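Local coordinates for type-2 restriction enzyme NlaIV (Neisseria lactamica, PDB 6QM2), which cleaves double-stranded DNA endonucleolytically at the sequence 5'-GGNNCC-3', cutting after the third base to leave blunt ends and terminal 5'-phosphates, at residues D14-E19 / Q51-G56; K108-E113 / S196-T201; V123-F128 / W149-S154. One frame throughout, in Å; residues are numbered along the deposited sequence.

Interaction 1. Residues D14-E19 / Q51-G56; sequences DKLLDE and QEWLGG
Trp-53, whose six-membered ring carbon CH2 touches Leu-16, has its indole NE1 held by two backbone oxygens of the second subunit, Val-36 O and Leu-33 O. The indole thus serves the dimer interface at its nitrogen and the subunit core at its far end. Helices 9-18 and 44-60 pack here on the central mixed sheet of a PDDEXK-type nuclease domain. Their backbones stay well separated, the CA atoms of Leu-16 and Leu-54 lying 9.8 Å apart, and three buried side chains bridge the distance. Leu-16 directs its side chain at helix 44-60 and forks between two partners. Its CD2 methyl meets Trp-53 CH2 obliquely at 4.1 Å, the two side chains running antiparallel past one another. Trp-53 CG stands anti to the backbone N (chi1 175°), and although CB does not aim at helix 9-18, the indole swings its benzene end to that helix. Both leucines also touch Leu-126 of strand 124-132, and Leu-54 rests on Leu-89 and Val-91 of strand 88-95 as well. The other branch of Leu-16 makes the closer contact, methyl against methyl, with CD1 3.8 Å from Leu-54 CD1.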
ATOM      1  N   ASP A  14      -4.190   1.702  30.241  1.00122.78           N
ATOM      2  CA  ASP A  14      -4.622   0.711  31.236  1.00123.56           C
ATOM      3  C   ASP A  14      -5.946   0.038  30.872  1.00124.68           C
ATOM      4  O   ASP A  14      -6.122  -1.153  31.142  1.00128.90           O
ATOM      5  CB  ASP A  14      -4.734   1.337  32.636  1.00123.00           C
ATOM      6  CG  ASP A  14      -3.380   1.697  33.237  1.00124.43           C
ATOM      7  OD1 ASP A  14      -2.427   0.891  33.130  1.00122.33           O
ATOM      8  OD2 ASP A  14      -3.277   2.787  33.840  1.00125.53           O
ATOM      9  N   LYS A  15      -6.868   0.787  30.264  1.00125.91           N
ATOM     10  CA  LYS A  15      -8.158   0.227  29.856  1.00130.17           C
ATOM     11  C   LYS A  15      -7.972  -0.832  28.768  1.00132.66           C
ATOM     12  O   LYS A  15      -8.508  -1.934  28.883  1.00140.65           O
ATOM     13  CB  LYS A  15      -9.131   1.319  29.392  1.00133.69           C
ATOM     14  CG  LYS A  15     -10.550   0.810  29.189  1.00139.61           C
ATOM     15  CD  LYS A  15     -11.575   1.925  29.028  1.00142.23           C
ATOM     16  CE  LYS A  15     -12.986   1.381  29.216  1.00143.02           C
ATOM     17  NZ  LYS A  15     -14.030   2.208  28.555  1.00144.61           N
ATOM     18  N   LEU A  16      -7.203  -0.502  27.729  1.00130.98           N
ATOM     19  CA  LEU A  16      -6.862  -1.467  26.671  1.00126.12           C
ATOM     20  C   LEU A  16      -6.184  -2.722  27.221  1.00124.30           C
ATOM     21  O   LEU A  16      -6.456  -3.833  26.770  1.00124.34           O
ATOM     22  CB  LEU A  16      -5.946  -0.831  25.619  1.00122.94           C
ATOM     23  CG  LEU A  16      -6.558   0.222  24.694  1.00122.24           C
ATOM     24  CD1 LEU A  16      -5.456   0.951  23.939  1.00119.21           C
ATOM     25  CD2 LEU A  16      -7.555  -0.401  23.727  1.00120.97           C
ATOM     26  N   LEU A  17      -5.309  -2.537  28.204  1.00125.31           N
ATOM     27  CA  LEU A  17      -4.511  -3.634  28.743  1.00131.02           C
ATOM     28  C   LEU A  17      -5.360  -4.601  29.589  1.00138.39           C
ATOM     29  O   LEU A  17      -5.246  -5.820  29.427  1.00141.30           O
ATOM     30  CB  LEU A  17      -3.323  -3.078  29.550  1.00131.44           C
ATOM     31  CG  LEU A  17      -1.977  -3.798  29.445  1.00135.27           C
ATOM     32  CD1 LEU A  17      -1.490  -3.866  28.004  1.00136.70           C
ATOM     33  CD2 LEU A  17      -0.950  -3.092  30.317  1.00136.90           C
ATOM     34  N   ASP A  18      -6.220  -4.052  30.454  1.00142.94           N
ATOM     35  CA  ASP A  18      -6.991  -4.836  31.445  1.00139.36           C
ATOM     36  C   ASP A  18      -8.443  -5.139  31.052  1.00136.01           C
ATOM     37  O   ASP A  18      -8.936  -6.244  31.292  1.00131.04           O
ATOM     38  CB  ASP A  18      -7.003  -4.105  32.791  1.00135.57           C
ATOM     39  CG  ASP A  18      -5.611  -3.723  33.270  1.00137.13           C
ATOM     40  OD1 ASP A  18      -4.643  -4.464  32.986  1.00135.31           O
ATOM     41  OD2 ASP A  18      -5.488  -2.675  33.937  1.00139.52           O
ATOM     42  N   GLU A  19      -9.118  -4.153  30.463  1.00134.57           N
ATOM     43  CA  GLU A  19     -10.556  -4.225  30.183  1.00137.64           C
ATOM     44  C   GLU A  19     -10.833  -4.810  28.788  1.00139.64           C
ATOM     45  O   GLU A  19     -11.672  -5.699  28.639  1.00144.97           O
ATOM     46  CB  GLU A  19     -11.171  -2.827  30.333  1.00141.96           C
ATOM     47  CG  GLU A  19     -12.616  -2.799  30.814  1.00146.95           C
ATOM     48  CD  GLU A  19     -13.045  -1.432  31.334  1.00149.52           C
ATOM     49  OE1 GLU A  19     -12.279  -0.802  32.104  1.00138.34           O
ATOM     50  OE2 GLU A  19     -14.160  -0.989  30.983  1.00154.61           O
ATOM     51  N   GLN A  51      -4.180   2.777  14.027  1.00124.29           N
ATOM     52  CA  GLN A  51      -4.548   4.150  14.385  1.00127.73           C
ATOM     53  C   GLN A  51      -6.046   4.413  14.159  1.00123.54           C
ATOM     54  O   GLN A  51      -6.708   5.004  15.013  1.00117.74           O
ATOM     55  CB  GLN A  51      -3.693   5.156  13.596  1.00133.64           C
ATOM     56  CG  GLN A  51      -3.872   6.609  14.023  1.00135.33           C
ATOM     57  CD  GLN A  51      -2.916   7.563  13.327  1.00137.71           C
ATOM     58  OE1 GLN A  51      -1.732   7.263  13.144  1.00134.58           O
ATOM     59  NE2 GLN A  51      -3.426   8.731  12.945  1.00139.27           N
ATOM     60  N   GLU A  52      -6.567   3.951  13.023  1.00121.74           N
ATOM     61  CA  GLU A  52      -7.989   4.107  12.689  1.00121.18           C
ATOM     62  C   GLU A  52      -8.863   3.307  13.657  1.00111.83           C
ATOM     63  O   GLU A  52      -9.946   3.754  14.039  1.00108.33           O
ATOM     64  CB  GLU A  52      -8.289   3.646  11.249  1.00129.65           C
ATOM     65  CG  GLU A  52      -7.435   4.256  10.140  1.00133.77           C
ATOM     66  CD  GLU A  52      -7.534   5.764  10.073  1.00134.96           C
ATOM     67  OE1 GLU A  52      -8.574   6.264   9.597  1.00136.51           O
ATOM     68  OE2 GLU A  52      -6.569   6.444  10.486  1.00134.61           O
ATOM     69  N   TRP A  53      -8.385   2.120  14.029  1.00106.02           N
ATOM     70  CA  TRP A  53      -9.087   1.224  14.950  1.00108.12           C
ATOM     71  C   TRP A  53      -9.222   1.800  16.352  1.00110.36           C
ATOM     72  O   TRP A  53     -10.282   1.673  16.968  1.00117.59           O
ATOM     73  CB  TRP A  53      -8.378  -0.134  15.018  1.00109.47           C
ATOM     74  CG  TRP A  53      -8.955  -1.077  16.025  1.00109.42           C
ATOM     75  CD1 TRP A  53      -9.965  -1.970  15.827  1.00110.52           C
ATOM     76  CD2 TRP A  53      -8.558  -1.217  17.392  1.00108.00           C
ATOM     77  NE1 TRP A  53     -10.221  -2.661  16.984  1.00109.65           N
ATOM     78  CE2 TRP A  53      -9.371  -2.219  17.962  1.00109.10           C
ATOM     79  CE3 TRP A  53      -7.594  -0.590  18.191  1.00110.16           C
ATOM     80  CZ2 TRP A  53      -9.247  -2.616  19.299  1.00109.41           C
ATOM     81  CZ3 TRP A  53      -7.469  -0.988  19.525  1.00111.60           C
ATOM     82  CH2 TRP A  53      -8.294  -1.991  20.063  1.00109.78           C
ATOM     83  N   LEU A  54      -8.150   2.403  16.864  1.00109.58           N
ATOM     84  CA  LEU A  54      -8.210   3.088  18.155  1.00106.37           C
ATOM     85  C   LEU A  54      -9.234   4.218  18.094  1.00106.70           C
ATOM     86  O   LEU A  54      -9.987   4.419  19.041  1.00108.72           O
ATOM     87  CB  LEU A  54      -6.847   3.633  18.569  1.00105.55           C
ATOM     88  CG  LEU A  54      -6.764   4.082  20.029  1.00108.43           C
ATOM     89  CD1 LEU A  54      -6.705   2.884  20.964  1.00108.21           C
ATOM     90  CD2 LEU A  54      -5.559   4.980  20.250  1.00109.84           C
ATOM     91  N   GLY A  55      -9.263   4.935  16.970  1.00108.93           N
ATOM     92  CA  GLY A  55     -10.325   5.898  16.672  1.00112.72           C
ATOM     93  C   GLY A  55     -11.716   5.317  16.863  1.00116.11           C
ATOM     94  O   GLY A  55     -12.543   5.897  17.561  1.00120.00           O
ATOM     95  N   GLY A  56     -11.960   4.157  16.258  1.00117.58           N
ATOM     96  CA  GLY A  56     -13.226   3.440  16.418  1.00114.58           C
ATOM     97  C   GLY A  56     -13.488   2.949  17.833  1.00113.02           C
ATOM     98  O   GLY A  56     -14.628   2.959  18.287  1.00117.40           O
TER

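Interaction 2. Residues K108-E113 / S196-T201; sequences KMYSDE and SAIEET
Ile-198 joins helix 191-204 to helix 107-116 by touching Tyr-110 and Ser-111, and the residues of its own segment on either side of it turn largely to other partners. First in order, Ser-196 gives its OG to a hydrogen bond with Pro-234 O and packs its side chain on Trp-236 and Ile-239. Ala-197 follows, resting on Phe-188 and Trp-236 while its carbonyl oxygen faces the next helical turn. Ile-198 then points directly at helix 107-116, where the backbones come close: its CA lies 6.8 Å from Ser-111 CA. Its two branches divide the work. CD1, at the end of the longer branch, approaches the Tyr-110 ring obliquely, 4.4 Å from CD2, while CG2 lies 4.2 Å from Ser-111 CB. Tyr-110 reaches this place because its CG is anti to the backbone N (chi1 -167°), which brings the ring nearer helix 191-204 than its CB direction alone would. Ser-111 presents only carbon to Ile-198, its OG being hydrogen-bonded to Phe-107 O one turn earlier. Glu-199 turns away, toward Trp-215 and Lys-216 of helix 215-227. At Thr-201 the hydroxyl folds back as donor to Ala-197 O, with OG1 2.6 Å from that oxygen and 45° above the carbonyl plane. The same oxygen also accepts the backbone N-H of Thr-201. Phe-107 and Ile-114 also touch Ile-198 and, with Tyr-110 and Ser-111, surround it on four positions spaced i, i+3, i+4 and i+7, the hole of knobs-into-holes helix packing.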
ATOM      1  N   LYS A 108      13.594  19.086  10.710  1.00 89.22           N
ATOM      2  CA  LYS A 108      13.495  20.536  10.514  1.00 94.65           C
ATOM      3  C   LYS A 108      12.182  21.060  11.080  1.00 95.73           C
ATOM      4  O   LYS A 108      12.175  22.061  11.790  1.00 94.81           O
ATOM      5  CB  LYS A 108      13.648  20.945   9.044  1.00 96.39           C
ATOM      6  CG  LYS A 108      13.379  22.432   8.790  1.00102.59           C
ATOM      7  CD  LYS A 108      14.275  23.048   7.723  1.00113.22           C
ATOM      8  CE  LYS A 108      14.173  22.336   6.379  1.00120.91           C
ATOM      9  NZ  LYS A 108      14.858  23.094   5.294  1.00124.96           N
ATOM     10  N   MET A 109      11.085  20.375  10.770  1.00 98.42           N
ATOM     11  CA  MET A 109       9.768  20.764  11.274  1.00100.54           C
ATOM     12  C   MET A 109       9.681  20.677  12.796  1.00 94.91           C
ATOM     13  O   MET A 109       9.125  21.571  13.434  1.00 97.64           O
ATOM     14  CB  MET A 109       8.667  19.902  10.650  1.00107.68           C
ATOM     15  CG  MET A 109       8.351  20.243   9.204  1.00112.91           C
ATOM     16  SD  MET A 109       7.085  19.142   8.544  1.00125.72           S
ATOM     17  CE  MET A 109       5.597  19.833   9.275  1.00127.20           C
ATOM     18  N   TYR A 110      10.242  19.609  13.360  1.00 90.04           N
ATOM     19  CA  TYR A 110      10.152  19.325  14.800  1.00 87.61           C
ATOM     20  C   TYR A 110      11.008  20.247  15.650  1.00 86.09           C
ATOM     21  O   TYR A 110      10.585  20.632  16.731  1.00 84.49           O
ATOM     22  CB  TYR A 110      10.507  17.859  15.068  1.00 87.24           C
ATOM     23  CG  TYR A 110      10.156  17.343  16.446  1.00 84.37           C
ATOM     24  CD1 TYR A 110       8.906  16.790  16.704  1.00 84.67           C
ATOM     25  CD2 TYR A 110      11.088  17.371  17.483  1.00 84.44           C
ATOM     26  CE1 TYR A 110       8.582  16.298  17.962  1.00 85.11           C
ATOM     27  CE2 TYR A 110      10.777  16.877  18.742  1.00 84.80           C
ATOM     28  CZ  TYR A 110       9.523  16.342  18.976  1.00 84.11           C
ATOM     29  OH  TYR A 110       9.208  15.856  20.220  1.00 84.14           O
ATOM     30  N   SER A 111      12.199  20.599  15.167  1.00 88.42           N
ATOM     31  CA  SER A 111      13.046  21.570  15.862  1.00 94.22           C
ATOM     32  C   SER A 111      12.377  22.953  15.960  1.00 97.55           C
ATOM     33  O   SER A 111      12.518  23.626  16.982  1.00100.25           O
ATOM     34  CB  SER A 111      14.438  21.666  15.215  1.00 93.51           C
ATOM     35  OG  SER A 111      14.362  21.907  13.823  1.00 93.90           O
ATOM     36  N   ASP A 112      11.652  23.359  14.914  1.00100.72           N
ATOM     37  CA  ASP A 112      10.879  24.615  14.926  1.00106.71           C
ATOM     38  C   ASP A 112       9.622  24.502  15.775  1.00103.80           C
ATOM     39  O   ASP A 112       9.286  25.426  16.511  1.00104.94           O
ATOM     40  CB  ASP A 112      10.476  25.047  13.506  1.00112.33           C
ATOM     41  CG  ASP A 112      11.661  25.493  12.659  1.00123.57           C
ATOM     42  OD1 ASP A 112      12.757  25.744  13.209  1.00133.11           O
ATOM     43  OD2 ASP A 112      11.491  25.598  11.426  1.00132.57           O
ATOM     44  N   GLU A 113       8.928  23.374  15.646  1.00103.63           N
ATOM     45  CA  GLU A 113       7.674  23.119  16.358  1.00104.00           C
ATOM     46  C   GLU A 113       7.833  23.239  17.872  1.00101.96           C
ATOM     47  O   GLU A 113       7.019  23.891  18.517  1.00106.54           O
ATOM     48  CB  GLU A 113       7.142  21.723  15.994  1.00110.39           C
ATOM     49  CG  GLU A 113       5.853  21.268  16.685  1.00114.32           C
ATOM     50  CD  GLU A 113       4.585  21.714  15.981  1.00116.57           C
ATOM     51  OE1 GLU A 113       4.605  22.756  15.286  1.00113.39           O
ATOM     52  OE2 GLU A 113       3.563  21.009  16.138  1.00117.66           O
ATOM     53  N   SER A 196      18.508  18.635  24.609  1.00 91.64           N
ATOM     54  CA  SER A 196      19.928  18.962  24.406  1.00 92.13           C
ATOM     55  C   SER A 196      20.460  18.369  23.106  1.00 91.98           C
ATOM     56  O   SER A 196      21.214  19.030  22.386  1.00 90.42           O
ATOM     57  CB  SER A 196      20.791  18.480  25.574  1.00 91.81           C
ATOM     58  OG  SER A 196      22.160  18.782  25.345  1.00 91.48           O
ATOM     59  N   ALA A 197      20.060  17.130  22.817  1.00 91.56           N
ATOM     60  CA  ALA A 197      20.401  16.480  21.550  1.00 92.30           C
ATOM     61  C   ALA A 197      19.807  17.238  20.363  1.00 94.00           C
ATOM     62  O   ALA A 197      20.516  17.495  19.384  1.00 93.49           O
ATOM     63  CB  ALA A 197      19.939  15.030  21.543  1.00 93.44           C
ATOM     64  N   ILE A 198      18.527  17.614  20.469  1.00 93.79           N
ATOM     65  CA  ILE A 198      17.853  18.394  19.419  1.00 91.25           C
ATOM     66  C   ILE A 198      18.610  19.700  19.188  1.00 89.59           C
ATOM     67  O   ILE A 198      18.915  20.035  18.048  1.00 89.67           O
ATOM     68  CB  ILE A 198      16.366  18.717  19.742  1.00 91.38           C
ATOM     69  CG1 ILE A 198      15.506  17.441  19.861  1.00 91.27           C
ATOM     70  CG2 ILE A 198      15.766  19.649  18.688  1.00 91.10           C
ATOM     71  CD1 ILE A 198      15.290  16.674  18.572  1.00 93.45           C
ATOM     72  N   GLU A 199      18.925  20.414  20.270  1.00 88.77           N
ATOM     73  CA  GLU A 199      19.644  21.690  20.179  1.00 92.22           C
ATOM     74  C   GLU A 199      20.919  21.566  19.357  1.00 91.11           C
ATOM     75  O   GLU A 199      21.159  22.368  18.456  1.00 86.61           O
ATOM     76  CB  GLU A 199      20.000  22.229  21.572  1.00 95.94           C
ATOM     77  CG  GLU A 199      20.594  23.637  21.567  1.00 96.41           C
ATOM     78  CD  GLU A 199      21.336  23.989  22.847  1.00101.58           C
ATOM     79  OE1 GLU A 199      21.024  23.418  23.920  1.00101.64           O
ATOM     80  OE2 GLU A 199      22.236  24.856  22.772  1.00102.79           O
ATOM     81  N   GLU A 200      21.732  20.567  19.680  1.00 94.27           N
ATOM     82  CA  GLU A 200      23.018  20.389  19.010  1.00 94.38           C
ATOM     83  C   GLU A 200      22.822  19.937  17.568  1.00 89.95           C
ATOM     84  O   GLU A 200      23.483  20.453  16.663  1.00 87.49           O
ATOM     85  CB  GLU A 200      23.914  19.406  19.778  1.00 94.55           C
ATOM     86  CG  GLU A 200      25.366  19.365  19.311  1.00 94.84           C
ATOM     87  CD  GLU A 200      26.037  20.729  19.295  1.00 96.18           C
ATOM     88  OE1 GLU A 200      25.746  21.559  20.186  1.00104.12           O
ATOM     89  OE2 GLU A 200      26.851  20.971  18.384  1.00 94.20           O
ATOM     90  N   THR A 201      21.899  18.998  17.361  1.00 85.92           N
ATOM     91  CA  THR A 201      21.531  18.549  16.014  1.00 86.74           C
ATOM     92  C   THR A 201      21.140  19.710  15.096  1.00 85.35           C
ATOM     93  O   THR A 201      21.442  19.678  13.904  1.00 86.74           O
ATOM     94  CB  THR A 201      20.380  17.523  16.049  1.00 86.35           C
ATOM     95  OG1 THR A 201      20.700  16.472  16.965  1.00 90.65           O
ATOM     96  CG2 THR A 201      20.145  16.908  14.676  1.00 85.71           C
TER

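Interaction 3. Residues V123-F128 / W149-S154; sequences VDYLIF and WQITRS
The Tyr-125 ring carries the CD1 methyl of Ile-151 on one face, 4.0 Å above the plane and displaced toward the rim, at the CG-CD2 side; the tyrosine side chain also touches Val-148 and Glu-90. On the Trp-149 indole, one face is covered by CG of the adjacent Gln-150, and the side chain also packs on Leu-191 and Phe-194 of helix 191-204. Tyr-125 belongs to strand 124-132 of the mixed sheet in this PDDEXK-type domain, set between the parallel strand 88-95 and the antiparallel strand 138-147. The chain leaving strand 138-147 turns back over one side of the sheet as a loop that includes 149-154, and it is fastened there by apolar contact: Ile-151 drops onto Tyr-125 and Ile-127, two strand residues that point their CB atoms at it. The CA atoms of Tyr-125 and Ile-151 remain 9.0 Å apart, a spacing filled by their long side chains, which cross at about a right angle. CG1 of Ile-151 sits between its backbone N and carbonyl carbon (chi1 69°), a rotation that brings CD1 over the tyrosine and turns CG2 to the other strand residue. Ile-127 and Ile-151 meet tip to tip. The CD1 methyl of Ile-127 lies 3.9 Å from Ile-151 CG2 and 4.1 Å from Ile-151 CD1, touching both branches.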
ATOM      1  N   VAL A 123       3.780  14.877  24.589  1.00 97.65           N
ATOM      2  CA  VAL A 123       2.845  13.982  23.888  1.00 94.77           C
ATOM      3  C   VAL A 123       3.110  12.541  24.318  1.00 96.25           C
ATOM      4  O   VAL A 123       4.268  12.133  24.457  1.00 97.56           O
ATOM      5  CB  VAL A 123       2.971  14.084  22.349  1.00 93.46           C
ATOM      6  CG1 VAL A 123       2.157  12.996  21.650  1.00 94.62           C
ATOM      7  CG2 VAL A 123       2.531  15.460  21.857  1.00 95.41           C
ATOM      8  N   ASP A 124       2.034  11.788  24.537  1.00 99.22           N
ATOM      9  CA  ASP A 124       2.133  10.367  24.875  1.00104.82           C
ATOM     10  C   ASP A 124       2.038   9.529  23.601  1.00101.84           C
ATOM     11  O   ASP A 124       1.166   9.764  22.757  1.00 95.91           O
ATOM     12  CB  ASP A 124       1.040   9.961  25.872  1.00108.47           C
ATOM     13  CG  ASP A 124       1.285  10.513  27.269  1.00110.48           C
ATOM     14  OD1 ASP A 124       2.385  10.298  27.817  1.00111.38           O
ATOM     15  OD2 ASP A 124       0.374  11.154  27.827  1.00116.42           O
ATOM     16  N   TYR A 125       2.950   8.563  23.473  1.00101.11           N
ATOM     17  CA  TYR A 125       2.999   7.664  22.323  1.00100.76           C
ATOM     18  C   TYR A 125       2.454   6.299  22.725  1.00 98.20           C
ATOM     19  O   TYR A 125       3.108   5.571  23.473  1.00 96.29           O
ATOM     20  CB  TYR A 125       4.433   7.527  21.800  1.00 99.32           C
ATOM     21  CG  TYR A 125       4.936   8.766  21.101  1.00 97.44           C
ATOM     22  CD1 TYR A 125       5.330   9.888  21.827  1.00 96.71           C
ATOM     23  CD2 TYR A 125       5.015   8.824  19.713  1.00 98.75           C
ATOM     24  CE1 TYR A 125       5.789  11.031  21.189  1.00 96.31           C
ATOM     25  CE2 TYR A 125       5.479   9.961  19.068  1.00100.39           C
ATOM     26  CZ  TYR A 125       5.861  11.062  19.807  1.00 97.67           C
ATOM     27  OH  TYR A 125       6.315  12.186  19.160  1.00101.92           O
ATOM     28  N   LEU A 126       1.249   5.978  22.251  1.00 96.70           N
ATOM     29  CA  LEU A 126       0.664   4.650  22.430  1.00 96.83           C
ATOM     30  C   LEU A 126       1.164   3.787  21.281  1.00 96.47           C
ATOM     31  O   LEU A 126       0.742   3.971  20.138  1.00 95.25           O
ATOM     32  CB  LEU A 126      -0.867   4.719  22.437  1.00 99.36           C
ATOM     33  CG  LEU A 126      -1.633   3.410  22.679  1.00100.60           C
ATOM     34  CD1 LEU A 126      -1.378   2.877  24.081  1.00 99.70           C
ATOM     35  CD2 LEU A 126      -3.122   3.619  22.446  1.00100.06           C
ATOM     36  N   ILE A 127       2.061   2.850  21.587  1.00 96.89           N
ATOM     37  CA  ILE A 127       2.765   2.071  20.564  1.00100.07           C
ATOM     38  C   ILE A 127       2.308   0.608  20.554  1.00100.33           C
ATOM     39  O   ILE A 127       2.497  -0.103  21.536  1.00 99.22           O
ATOM     40  CB  ILE A 127       4.296   2.130  20.763  1.00 99.12           C
ATOM     41  CG1 ILE A 127       4.766   3.583  20.936  1.00 95.90           C
ATOM     42  CG2 ILE A 127       5.007   1.490  19.575  1.00100.14           C
ATOM     43  CD1 ILE A 127       6.224   3.727  21.319  1.00 95.42           C
ATOM     44  N   PHE A 128       1.736   0.169  19.432  1.00104.19           N
ATOM     45  CA  PHE A 128       1.317  -1.227  19.239  1.00108.47           C
ATOM     46  C   PHE A 128       2.409  -2.036  18.533  1.00109.51           C
ATOM     47  O   PHE A 128       2.706  -1.786  17.362  1.00107.24           O
ATOM     48  CB  PHE A 128       0.046  -1.298  18.383  1.00109.52           C
ATOM     49  CG  PHE A 128      -1.167  -0.699  19.033  1.00108.54           C
ATOM     50  CD1 PHE A 128      -1.371   0.677  19.023  1.00109.52           C
ATOM     51  CD2 PHE A 128      -2.129  -1.514  19.619  1.00107.97           C
ATOM     52  CE1 PHE A 128      -2.499   1.229  19.609  1.00110.39           C
ATOM     53  CE2 PHE A 128      -3.259  -0.967  20.206  1.00109.62           C
ATOM     54  CZ  PHE A 128      -3.445   0.406  20.200  1.00109.62           C
ATOM     55  N   TRP A 149      11.157  11.168  24.277  1.00 95.79           N
ATOM     56  CA  TRP A 149      12.525  10.999  24.793  1.00 98.86           C
ATOM     57  C   TRP A 149      12.828   9.557  25.231  1.00 97.66           C
ATOM     58  O   TRP A 149      13.985   9.144  25.224  1.00 95.70           O
ATOM     59  CB  TRP A 149      12.856  12.016  25.917  1.00101.84           C
ATOM     60  CG  TRP A 149      11.843  12.162  27.041  1.00106.06           C
ATOM     61  CD1 TRP A 149      10.773  13.024  27.079  1.00109.38           C
ATOM     62  CD2 TRP A 149      11.831  11.460  28.287  1.00108.37           C
ATOM     63  NE1 TRP A 149      10.085  12.878  28.257  1.00109.77           N
ATOM     64  CE2 TRP A 149      10.712  11.928  29.020  1.00111.96           C
ATOM     65  CE3 TRP A 149      12.648  10.470  28.855  1.00110.58           C
ATOM     66  CZ2 TRP A 149      10.392  11.442  30.296  1.00117.40           C
ATOM     67  CZ3 TRP A 149      12.327   9.982  30.127  1.00115.46           C
ATOM     68  CH2 TRP A 149      11.209  10.473  30.832  1.00118.40           C
ATOM     69  N   GLN A 150      11.794   8.798  25.593  1.00 99.78           N
ATOM     70  CA  GLN A 150      11.948   7.383  25.973  1.00101.87           C
ATOM     71  C   GLN A 150      12.129   6.424  24.786  1.00101.80           C
ATOM     72  O   GLN A 150      12.581   5.294  24.975  1.00102.37           O
ATOM     73  CB  GLN A 150      10.752   6.917  26.815  1.00103.68           C
ATOM     74  CG  GLN A 150      10.647   7.588  28.175  1.00103.91           C
ATOM     75  CD  GLN A 150       9.459   7.086  28.973  1.00105.21           C
ATOM     76  OE1 GLN A 150       8.317   7.156  28.520  1.00104.79           O
ATOM     77  NE2 GLN A 150       9.725   6.577  30.168  1.00112.07           N
ATOM     78  N   ILE A 151      11.776   6.862  23.578  1.00 98.95           N
ATOM     79  CA  ILE A 151      11.864   6.010  22.386  1.00 96.64           C
ATOM     80  C   ILE A 151      12.877   6.509  21.351  1.00 96.75           C
ATOM     81  O   ILE A 151      12.858   6.047  20.213  1.00102.04           O
ATOM     82  CB  ILE A 151      10.469   5.802  21.738  1.00 93.88           C
ATOM     83  CG1 ILE A 151       9.933   7.093  21.097  1.00 94.49           C
ATOM     84  CG2 ILE A 151       9.487   5.280  22.778  1.00 95.09           C
ATOM     85  CD1 ILE A 151       8.581   6.927  20.438  1.00 96.66           C
ATOM     86  N   THR A 152      13.751   7.440  21.734  1.00 93.11           N
ATOM     87  CA  THR A 152      14.821   7.918  20.853  1.00 97.65           C
ATOM     88  C   THR A 152      16.156   7.878  21.573  1.00 98.70           C
ATOM     89  O   THR A 152      16.216   7.778  22.799  1.00 98.25           O
ATOM     90  CB  THR A 152      14.579   9.355  20.347  1.00100.65           C
ATOM     91  OG1 THR A 152      14.240  10.203  21.449  1.00103.16           O
ATOM     92  CG2 THR A 152      13.465   9.384  19.320  1.00102.57           C
ATOM     93  N   ARG A 153      17.219   7.963  20.781  1.00 99.38           N
ATOM     94  CA  ARG A 153      18.586   7.877  21.270  1.00 98.40           C
ATOM     95  C   ARG A 153      19.501   8.735  20.403  1.00 97.69           C
ATOM     96  O   ARG A 153      19.039   9.421  19.486  1.00 98.38           O
ATOM     97  CB  ARG A 153      19.044   6.414  21.251  1.00100.92           C
ATOM     98  CG  ARG A 153      18.949   5.721  19.892  1.00104.74           C
ATOM     99  CD  ARG A 153      19.897   4.531  19.813  1.00107.36           C
ATOM    100  NE  ARG A 153      19.600   3.640  18.690  1.00106.75           N
ATOM    101  CZ  ARG A 153      19.938   3.848  17.414  1.00104.78           C
ATOM    102  NH1 ARG A 153      20.601   4.943  17.033  1.00 99.40           N
ATOM    103  NH2 ARG A 153      19.597   2.943  16.498  1.00109.38           N
ATOM    104  N   SER A 154      20.794   8.701  20.704  1.00 95.62           N
ATOM    105  CA  SER A 154      21.804   9.272  19.822  1.00 95.57           C
ATOM    106  C   SER A 154      22.172   8.258  18.740  1.00 96.07           C
ATOM    107  O   SER A 154      21.645   7.143  18.717  1.00100.00           O
ATOM    108  CB  SER A 154      23.041   9.672  20.623  1.00 95.17           C
ATOM    109  OG  SER A 154      23.867  10.533  19.864  1.00 95.41           O
TER

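Along the chain interaction 1 comes first, and interaction 3 then falls wholly between the two segments of interaction 2. Interactions 1 and 2 lie on opposite sides of the chain's centre, their own centres about 31 Å apart. Interaction 3, its centre about 5 Å from the chain's centre, stands between them. It is joined directly to interaction 1 through strand 124-132, where Leu-126 CD2 lies 3.6 Å from Leu-54 CD2. Toward interaction 2 the nearest atoms are about 5 Å apart without touching. The mixed sheet therefore has helices 9-18 and 44-60 on one side, the latter also meeting the second subunit through Trp-53, and the loop segment 149-154 on the other, with interaction 2 beyond.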